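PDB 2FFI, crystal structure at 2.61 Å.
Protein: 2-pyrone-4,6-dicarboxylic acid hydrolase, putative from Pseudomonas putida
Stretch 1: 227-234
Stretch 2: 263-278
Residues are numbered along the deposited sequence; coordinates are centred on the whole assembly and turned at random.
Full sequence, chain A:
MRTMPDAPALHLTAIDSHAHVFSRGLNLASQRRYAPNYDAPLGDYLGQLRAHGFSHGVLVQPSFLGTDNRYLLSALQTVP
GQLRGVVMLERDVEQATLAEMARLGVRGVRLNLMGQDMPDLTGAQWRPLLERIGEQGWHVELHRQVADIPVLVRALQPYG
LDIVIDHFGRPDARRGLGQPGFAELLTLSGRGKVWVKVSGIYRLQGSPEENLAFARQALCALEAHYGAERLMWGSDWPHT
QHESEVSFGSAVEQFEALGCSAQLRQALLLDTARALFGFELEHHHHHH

Stretch 1 (227-234) GAERLMWG
Stretch 2, residues 263-278: QLRQALLLDTARALFG

A strand laid across a helix can be held mainly by packing, with few polar links, and the contact between residues 227-234 and 263-278 of this putative hydrolase illustrates the principle. The first stretch leaves Gly227, at phi/psi 102/157, through a 3-10 segment (Ala228 -60/-33, Glu229 -72/8, Arg230 -130/1) and extends as a strand from Leu231 (-117/132) through Met232 (-136/147) and Trp233 (-88/141). The helix crosses it at -89°, the axes approaching to 5.6 Å, so register is set by points: the CA atoms of Met232 and Leu268 lie 4.0 Å apart, those of Glu229 and Thr272 5.0 Å, and those of Ala228 and Ala267 5.9 Å.

The helix is not regular where the strand meets it. A wider pi-type turn spans 267-271, with Asp271 N bonded to Gln266 O at 2.9 Å and Thr272 N to Ala267 O at 3.1 Å. Within this turn Leu268 O accepts a hydrogen bond from Trp233 N, 2.7 Å long and nearly straight at 168°. It is a short, well-directed hydrogen bond.

Thr272, chi1 m (-57°), points its CA-to-CB bond toward the first stretch and brings OG1 among several carbonyls: Ala228 O lies 2.7 Å from Thr272 OG1, and Leu231 O, 3.2 Å from Thr272 OG1, is at best a weak acceptor. The hydroxyl has one proton, and the geometry leaves its acceptor open. Thr272 CG2 meanwhile packs 4.0 Å from Met232 CB.

Met232, here selenomethionine, has the largest area covered by the other stretch. Its CA-to-CB bond runs sideways, and chi1 p (73°), chi2 t (-153°) and an off-well chi3 of 105° carry the chain along the last turn of the helix. Met232 CB lies 4.3 Å from Ala273 CB, Met232 CE 3.9 Å from Leu276 CD2 (Leu276 t, p), and Met232 SE 3.9 Å from Phe277 CE1. The selenium sits at the edge of the Phe277 ring, near its plane and 5.3 Å from Met232 SE to the ring centroid; Phe277 has chi1 m (-61°) and chi2 87°.

Leu268 and Leu269 start sideways and reach the strand by their ends. Leu268 (m, t) brings its CD2 within 3.3 Å of Leu231 CB, a tight approach; Leu231 itself is m, p. Leu269 (m, t) sets CD2 3.7 Å from Trp233 CB. The CA-to-CB bond of Trp233 points toward the helix, but chi1 t (176°) with chi2 89° leads the indole away.

In the 3-10 segment before the strand, Ala228 meets the helix through its CB atom: Ala228 CB is 3.8 Å from Ala267 CB and 4.1 Å from Leu264 CD2, Leu264 having chi1 between wells (-133°) and chi2 t. The CA-to-CB bonds of Glu229 (t, t, chi3 -53°) and Arg230 (m, m, t, chi4 -71°) point away, and Arg230 NH2 folds back to donate to Glu229 O at 2.6 Å.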

ATOM      1  N   GLY A 227      -5.954 -14.760   6.395  1.00 30.72           N
ATOM      2  CA  GLY A 227      -6.922 -15.210   5.412  1.00 29.25           C
ATOM      3  C   GLY A 227      -6.785 -14.479   4.091  1.00 29.09           C
ATOM      4  O   GLY A 227      -6.262 -13.367   4.047  1.00 28.26           O
ATOM      5  N   ALA A 228      -7.260 -15.104   3.017  1.00 29.62           N
ATOM      6  CA  ALA A 228      -7.202 -14.527   1.674  1.00 29.73           C
ATOM      7  C   ALA A 228      -7.943 -13.194   1.572  1.00 30.32           C
ATOM      8  O   ALA A 228      -7.549 -12.311   0.801  1.00 29.71           O
ATOM      9  CB  ALA A 228      -7.779 -15.512   0.670  1.00 29.92           C
ATOM     10  N   GLU A 229      -9.021 -13.055   2.344  1.00 31.16           N
ATOM     11  CA  GLU A 229      -9.820 -11.827   2.340  1.00 31.50           C
ATOM     12  C   GLU A 229      -9.090 -10.672   3.028  1.00 29.19           C
ATOM     13  O   GLU A 229      -9.661  -9.605   3.246  1.00 29.22           O
ATOM     14  CB  GLU A 229     -11.179 -12.068   3.024  1.00 33.90           C
ATOM     15  CG  GLU A 229     -12.196 -10.939   2.772  1.00 39.99           C
ATOM     16  CD  GLU A 229     -13.583 -11.186   3.372  1.00 43.22           C
ATOM     17  OE1 GLU A 229     -14.171 -12.264   3.104  1.00 45.87           O
ATOM     18  OE2 GLU A 229     -14.091 -10.290   4.095  1.00 43.08           O
ATOM     19  N   ARG A 230      -7.822 -10.889   3.360  1.00 26.97           N
ATOM     20  CA  ARG A 230      -7.038  -9.867   4.028  1.00 24.94           C
ATOM     21  C   ARG A 230      -5.696  -9.627   3.375  1.00 23.66           C
ATOM     22  O   ARG A 230      -4.920  -8.803   3.845  1.00 23.57           O
ATOM     23  CB  ARG A 230      -6.842 -10.230   5.495  1.00 25.25           C
ATOM     24  CG  ARG A 230      -8.099 -10.068   6.313  1.00 24.31           C
ATOM     25  CD  ARG A 230      -8.385  -8.617   6.573  1.00 24.89           C
ATOM     26  NE  ARG A 230      -9.660  -8.459   7.261  1.00 26.16           N
ATOM     27  CZ  ARG A 230     -10.839  -8.664   6.690  1.00 26.70           C
ATOM     28  NH1 ARG A 230     -11.949  -8.501   7.387  1.00 26.77           N
ATOM     29  NH2 ARG A 230     -10.908  -9.023   5.417  1.00 27.32           N
ATOM     30  N   LEU A 231      -5.426 -10.342   2.289  1.00 22.35           N
ATOM     31  CA  LEU A 231      -4.179 -10.173   1.561  1.00 19.49           C
ATOM     32  C   LEU A 231      -4.454  -9.671   0.144  1.00 20.06           C
ATOM     33  O   LEU A 231      -5.315 -10.204  -0.554  1.00 20.38           O
ATOM     34  CB  LEU A 231      -3.421 -11.494   1.511  1.00 17.80           C
ATOM     35  CG  LEU A 231      -2.719 -11.909   2.811  1.00 18.10           C
ATOM     36  CD1 LEU A 231      -3.746 -12.178   3.863  1.00 18.58           C
ATOM     37  CD2 LEU A 231      -1.870 -13.165   2.598  1.00 17.16           C
HETATM   38  N   MSE A 232      -3.732  -8.637  -0.279  1.00 19.12           N
HETATM   39  CA  MSE A 232      -3.917  -8.094  -1.620  1.00 19.63           C
HETATM   40  C   MSE A 232      -2.578  -7.804  -2.280  1.00 18.05           C
HETATM   41  O   MSE A 232      -1.612  -7.433  -1.610  1.00 17.71           O
HETATM   42  CB  MSE A 232      -4.737  -6.809  -1.576  1.00 22.23           C
HETATM   43  CG  MSE A 232      -3.992  -5.628  -1.020  1.00 27.12           C
HETATM   44 SE   MSE A 232      -5.212  -4.363  -0.232  1.00 36.59          SE
HETATM   45  CE  MSE A 232      -4.831  -4.769   1.599  1.00 30.02           C
ATOM     46  N   TRP A 233      -2.526  -7.964  -3.597  1.00 15.09           N
ATOM     47  CA  TRP A 233      -1.294  -7.727  -4.340  1.00 13.29           C
ATOM     48  C   TRP A 233      -1.095  -6.296  -4.807  1.00 10.81           C
ATOM     49  O   TRP A 233      -2.032  -5.640  -5.254  1.00 10.92           O
ATOM     50  CB  TRP A 233      -1.231  -8.634  -5.571  1.00 12.34           C
ATOM     51  CG  TRP A 233      -0.030  -8.383  -6.445  1.00 10.35           C
ATOM     52  CD1 TRP A 233       1.202  -8.965  -6.339  1.00  9.74           C
ATOM     53  CD2 TRP A 233       0.039  -7.490  -7.579  1.00  7.78           C
ATOM     54  NE1 TRP A 233       2.030  -8.492  -7.342  1.00  9.66           N
ATOM     55  CE2 TRP A 233       1.341  -7.595  -8.114  1.00  5.02           C
ATOM     56  CE3 TRP A 233      -0.875  -6.614  -8.191  1.00  5.58           C
ATOM     57  CZ2 TRP A 233       1.752  -6.867  -9.232  1.00  5.04           C
ATOM     58  CZ3 TRP A 233      -0.461  -5.879  -9.311  1.00  4.25           C
ATOM     59  CH2 TRP A 233       0.841  -6.016  -9.819  1.00  4.71           C
ATOM     60  N   GLY A 234       0.145  -5.831  -4.724  1.00  9.78           N
ATOM     61  CA  GLY A 234       0.471  -4.493  -5.187  1.00  9.77           C
ATOM     62  C   GLY A 234       1.624  -4.524  -6.179  1.00  9.64           C
ATOM     63  O   GLY A 234       2.458  -5.413  -6.118  1.00 10.89           O
ATOM     64  N   GLN A 263      -7.855 -19.600  -6.642  1.00 30.28           N
ATOM     65  CA  GLN A 263      -8.658 -18.935  -5.608  1.00 29.52           C
ATOM     66  C   GLN A 263      -7.986 -17.718  -4.987  1.00 28.89           C
ATOM     67  O   GLN A 263      -8.557 -16.627  -4.961  1.00 28.56           O
ATOM     68  CB  GLN A 263      -9.001 -19.897  -4.473  1.00 29.92           C
ATOM     69  CG  GLN A 263     -10.037 -20.927  -4.802  1.00 29.66           C
ATOM     70  CD  GLN A 263     -10.636 -21.529  -3.562  1.00 28.92           C
ATOM     71  OE1 GLN A 263     -11.190 -20.819  -2.723  1.00 28.34           O
ATOM     72  NE2 GLN A 263     -10.527 -22.843  -3.431  1.00 29.07           N
ATOM     73  N   LEU A 264      -6.779 -17.927  -4.468  1.00 27.79           N
ATOM     74  CA  LEU A 264      -6.005 -16.875  -3.822  1.00 25.84           C
ATOM     75  C   LEU A 264      -5.716 -15.727  -4.772  1.00 26.21           C
ATOM     76  O   LEU A 264      -5.789 -14.556  -4.382  1.00 26.82           O
ATOM     77  CB  LEU A 264      -4.682 -17.431  -3.300  1.00 24.33           C
ATOM     78  CG  LEU A 264      -4.286 -17.066  -1.872  1.00 23.17           C
ATOM     79  CD1 LEU A 264      -2.880 -17.589  -1.615  1.00 21.17           C
ATOM     80  CD2 LEU A 264      -4.358 -15.561  -1.665  1.00 20.95           C
ATOM     81  N   ARG A 265      -5.388 -16.060  -6.017  1.00 25.41           N
ATOM     82  CA  ARG A 265      -5.093 -15.042  -7.021  1.00 25.48           C
ATOM     83  C   ARG A 265      -6.274 -14.105  -7.226  1.00 23.69           C
ATOM     84  O   ARG A 265      -6.089 -12.918  -7.472  1.00 23.19           O
ATOM     85  CB  ARG A 265      -4.712 -15.680  -8.370  1.00 28.53           C
ATOM     86  CG  ARG A 265      -3.411 -16.485  -8.372  1.00 32.45           C
ATOM     87  CD  ARG A 265      -2.709 -16.419  -9.726  1.00 34.87           C
ATOM     88  NE  ARG A 265      -3.587 -16.820 -10.821  1.00 37.84           N
ATOM     89  CZ  ARG A 265      -4.043 -18.055 -10.999  1.00 38.32           C
ATOM     90  NH1 ARG A 265      -3.694 -19.015 -10.147  1.00 38.64           N
ATOM     91  NH2 ARG A 265      -4.854 -18.325 -12.017  1.00 38.00           N
ATOM     92  N   GLN A 266      -7.485 -14.642  -7.138  1.00 22.73           N
ATOM     93  CA  GLN A 266      -8.668 -13.819  -7.314  1.00 23.65           C
ATOM     94  C   GLN A 266      -8.848 -12.927  -6.101  1.00 20.93           C
ATOM     95  O   GLN A 266      -9.408 -11.837  -6.198  1.00 21.79           O
ATOM     96  CB  GLN A 266      -9.904 -14.695  -7.551  1.00 27.59           C
ATOM     97  CG  GLN A 266      -9.905 -15.363  -8.931  1.00 33.16           C
ATOM     98  CD  GLN A 266      -9.991 -14.348 -10.074  1.00 37.27           C
ATOM     99  OE1 GLN A 266     -11.027 -13.690 -10.263  1.00 40.04           O
ATOM    100  NE2 GLN A 266      -8.897 -14.207 -10.836  1.00 36.08           N
ATOM    101  N   ALA A 267      -8.354 -13.388  -4.959  1.00 18.30           N
ATOM    102  CA  ALA A 267      -8.430 -12.612  -3.730  1.00 17.17           C
ATOM    103  C   ALA A 267      -7.340 -11.537  -3.752  1.00 16.22           C
ATOM    104  O   ALA A 267      -7.602 -10.377  -3.470  1.00 16.66           O
ATOM    105  CB  ALA A 267      -8.235 -13.518  -2.524  1.00 15.16           C
ATOM    106  N   LEU A 268      -6.122 -11.927  -4.110  1.00 13.82           N
ATOM    107  CA  LEU A 268      -5.024 -10.988  -4.128  1.00 11.34           C
ATOM    108  C   LEU A 268      -5.089  -9.984  -5.258  1.00 10.80           C
ATOM    109  O   LEU A 268      -4.520  -8.884  -5.149  1.00 11.26           O
ATOM    110  CB  LEU A 268      -3.692 -11.736  -4.197  1.00 11.47           C
ATOM    111  CG  LEU A 268      -3.351 -12.724  -3.076  1.00 11.77           C
ATOM    112  CD1 LEU A 268      -2.028 -13.399  -3.401  1.00 11.49           C
ATOM    113  CD2 LEU A 268      -3.279 -12.026  -1.737  1.00 10.96           C
ATOM    114  N   LEU A 269      -5.778 -10.330  -6.341  1.00  7.89           N
ATOM    115  CA  LEU A 269      -5.835  -9.428  -7.480  1.00  6.18           C
ATOM    116  C   LEU A 269      -7.159  -8.716  -7.658  1.00  7.36           C
ATOM    117  O   LEU A 269      -7.271  -7.816  -8.481  1.00  9.20           O
ATOM    118  CB  LEU A 269      -5.503 -10.194  -8.753  1.00  5.63           C
ATOM    119  CG  LEU A 269      -4.256 -11.096  -8.768  1.00  5.56           C
ATOM    120  CD1 LEU A 269      -4.070 -11.555 -10.207  1.00  3.36           C
ATOM    121  CD2 LEU A 269      -2.992 -10.366  -8.284  1.00  4.91           C
ATOM    122  N   LEU A 270      -8.158  -9.085  -6.869  1.00  8.02           N
ATOM    123  CA  LEU A 270      -9.445  -8.445  -7.012  1.00  8.82           C
ATOM    124  C   LEU A 270     -10.317  -8.384  -5.751  1.00 10.67           C
ATOM    125  O   LEU A 270     -10.495  -7.319  -5.160  1.00 12.50           O
ATOM    126  CB  LEU A 270     -10.219  -9.143  -8.125  1.00  9.09           C
ATOM    127  CG  LEU A 270     -11.551  -8.486  -8.491  1.00  6.03           C
ATOM    128  CD1 LEU A 270     -11.305  -7.198  -9.232  1.00  5.90           C
ATOM    129  CD2 LEU A 270     -12.338  -9.427  -9.324  1.00  4.15           C
ATOM    130  N   ASP A 271     -10.877  -9.528  -5.364  1.00 11.30           N
ATOM    131  CA  ASP A 271     -11.765  -9.627  -4.210  1.00 11.63           C
ATOM    132  C   ASP A 271     -11.378  -8.773  -3.019  1.00 10.11           C
ATOM    133  O   ASP A 271     -12.104  -7.842  -2.677  1.00  9.93           O
ATOM    134  CB  ASP A 271     -11.908 -11.089  -3.798  1.00 15.02           C
ATOM    135  CG  ASP A 271     -12.811 -11.870  -4.745  1.00 17.53           C
ATOM    136  OD1 ASP A 271     -13.074 -11.352  -5.861  1.00 16.02           O
ATOM    137  OD2 ASP A 271     -13.252 -12.994  -4.371  1.00 19.40           O
ATOM    138  N   THR A 272     -10.250  -9.081  -2.392  1.00  7.20           N
ATOM    139  CA  THR A 272      -9.801  -8.300  -1.253  1.00  7.06           C
ATOM    140  C   THR A 272      -9.718  -6.804  -1.531  1.00  7.92           C
ATOM    141  O   THR A 272     -10.429  -6.025  -0.916  1.00  7.91           O
ATOM    142  CB  THR A 272      -8.431  -8.777  -0.766  1.00  6.10           C
ATOM    143  OG1 THR A 272      -8.506 -10.165  -0.434  1.00  9.75           O
ATOM    144  CG2 THR A 272      -8.010  -8.018   0.477  1.00  5.99           C
ATOM    145  N   ALA A 273      -8.863  -6.388  -2.452  1.00  8.42           N
ATOM    146  CA  ALA A 273      -8.755  -4.965  -2.707  1.00 10.14           C
ATOM    147  C   ALA A 273     -10.102  -4.354  -3.049  1.00 12.51           C
ATOM    148  O   ALA A 273     -10.369  -3.207  -2.696  1.00 14.24           O
ATOM    149  CB  ALA A 273      -7.766  -4.700  -3.818  1.00 10.72           C
ATOM    150  N   ARG A 274     -10.959  -5.110  -3.732  1.00 14.56           N
ATOM    151  CA  ARG A 274     -12.286  -4.605  -4.116  1.00 15.20           C
ATOM    152  C   ARG A 274     -13.171  -4.264  -2.914  1.00 15.01           C
ATOM    153  O   ARG A 274     -14.034  -3.393  -2.993  1.00 15.99           O
ATOM    154  CB  ARG A 274     -13.006  -5.626  -5.000  1.00 17.91           C
ATOM    155  CG  ARG A 274     -14.457  -5.282  -5.321  1.00 20.21           C
ATOM    156  CD  ARG A 274     -15.004  -6.248  -6.340  1.00 24.19           C
ATOM    157  NE  ARG A 274     -14.825  -7.625  -5.881  1.00 27.47           N
ATOM    158  CZ  ARG A 274     -15.381  -8.108  -4.777  1.00 28.11           C
ATOM    159  NH1 ARG A 274     -15.168  -9.366  -4.419  1.00 29.28           N
ATOM    160  NH2 ARG A 274     -16.157  -7.327  -4.035  1.00 28.60           N
ATOM    161  N   ALA A 275     -12.962  -4.960  -1.805  1.00 14.30           N
ATOM    162  CA  ALA A 275     -13.738  -4.698  -0.607  1.00 14.41           C
ATOM    163  C   ALA A 275     -13.183  -3.472   0.124  1.00 15.07           C
ATOM    164  O   ALA A 275     -13.880  -2.470   0.277  1.00 17.24           O
ATOM    165  CB  ALA A 275     -13.722  -5.914   0.303  1.00 13.03           C
ATOM    166  N   LEU A 276     -11.926  -3.547   0.551  1.00 14.44           N
ATOM    167  CA  LEU A 276     -11.279  -2.453   1.277  1.00 13.66           C
ATOM    168  C   LEU A 276     -11.402  -1.090   0.608  1.00 14.00           C
ATOM    169  O   LEU A 276     -11.605  -0.079   1.277  1.00 15.64           O
ATOM    170  CB  LEU A 276      -9.795  -2.764   1.485  1.00 11.32           C
ATOM    171  CG  LEU A 276      -9.074  -1.928   2.537  1.00 10.33           C
ATOM    172  CD1 LEU A 276      -9.611  -2.342   3.895  1.00  8.79           C
ATOM    173  CD2 LEU A 276      -7.570  -2.138   2.457  1.00  6.69           C
ATOM    174  N   PHE A 277     -11.268  -1.053  -0.712  1.00 15.46           N
ATOM    175  CA  PHE A 277     -11.354   0.219  -1.426  1.00 18.19           C
ATOM    176  C   PHE A 277     -12.707   0.439  -2.059  1.00 18.72           C
ATOM    177  O   PHE A 277     -12.886   1.379  -2.820  1.00 20.58           O
ATOM    178  CB  PHE A 277     -10.267   0.323  -2.509  1.00 16.12           C
ATOM    179  CG  PHE A 277      -8.878   0.266  -1.969  1.00 13.94           C
ATOM    180  CD1 PHE A 277      -8.256  -0.955  -1.769  1.00 12.25           C
ATOM    181  CD2 PHE A 277      -8.216   1.430  -1.591  1.00 14.45           C
ATOM    182  CE1 PHE A 277      -7.000  -1.024  -1.195  1.00 13.42           C
ATOM    183  CE2 PHE A 277      -6.954   1.374  -1.014  1.00 13.96           C
ATOM    184  CZ  PHE A 277      -6.345   0.143  -0.815  1.00 14.09           C
ATOM    185  N   GLY A 278     -13.660  -0.425  -1.750  1.00 20.04           N
ATOM    186  CA  GLY A 278     -14.980  -0.264  -2.323  1.00 23.76           C
ATOM    187  C   GLY A 278     -15.010  -0.034  -3.828  1.00 25.31           C
ATOM    188  O   GLY A 278     -15.278   1.081  -4.290  1.00 24.79           O
TER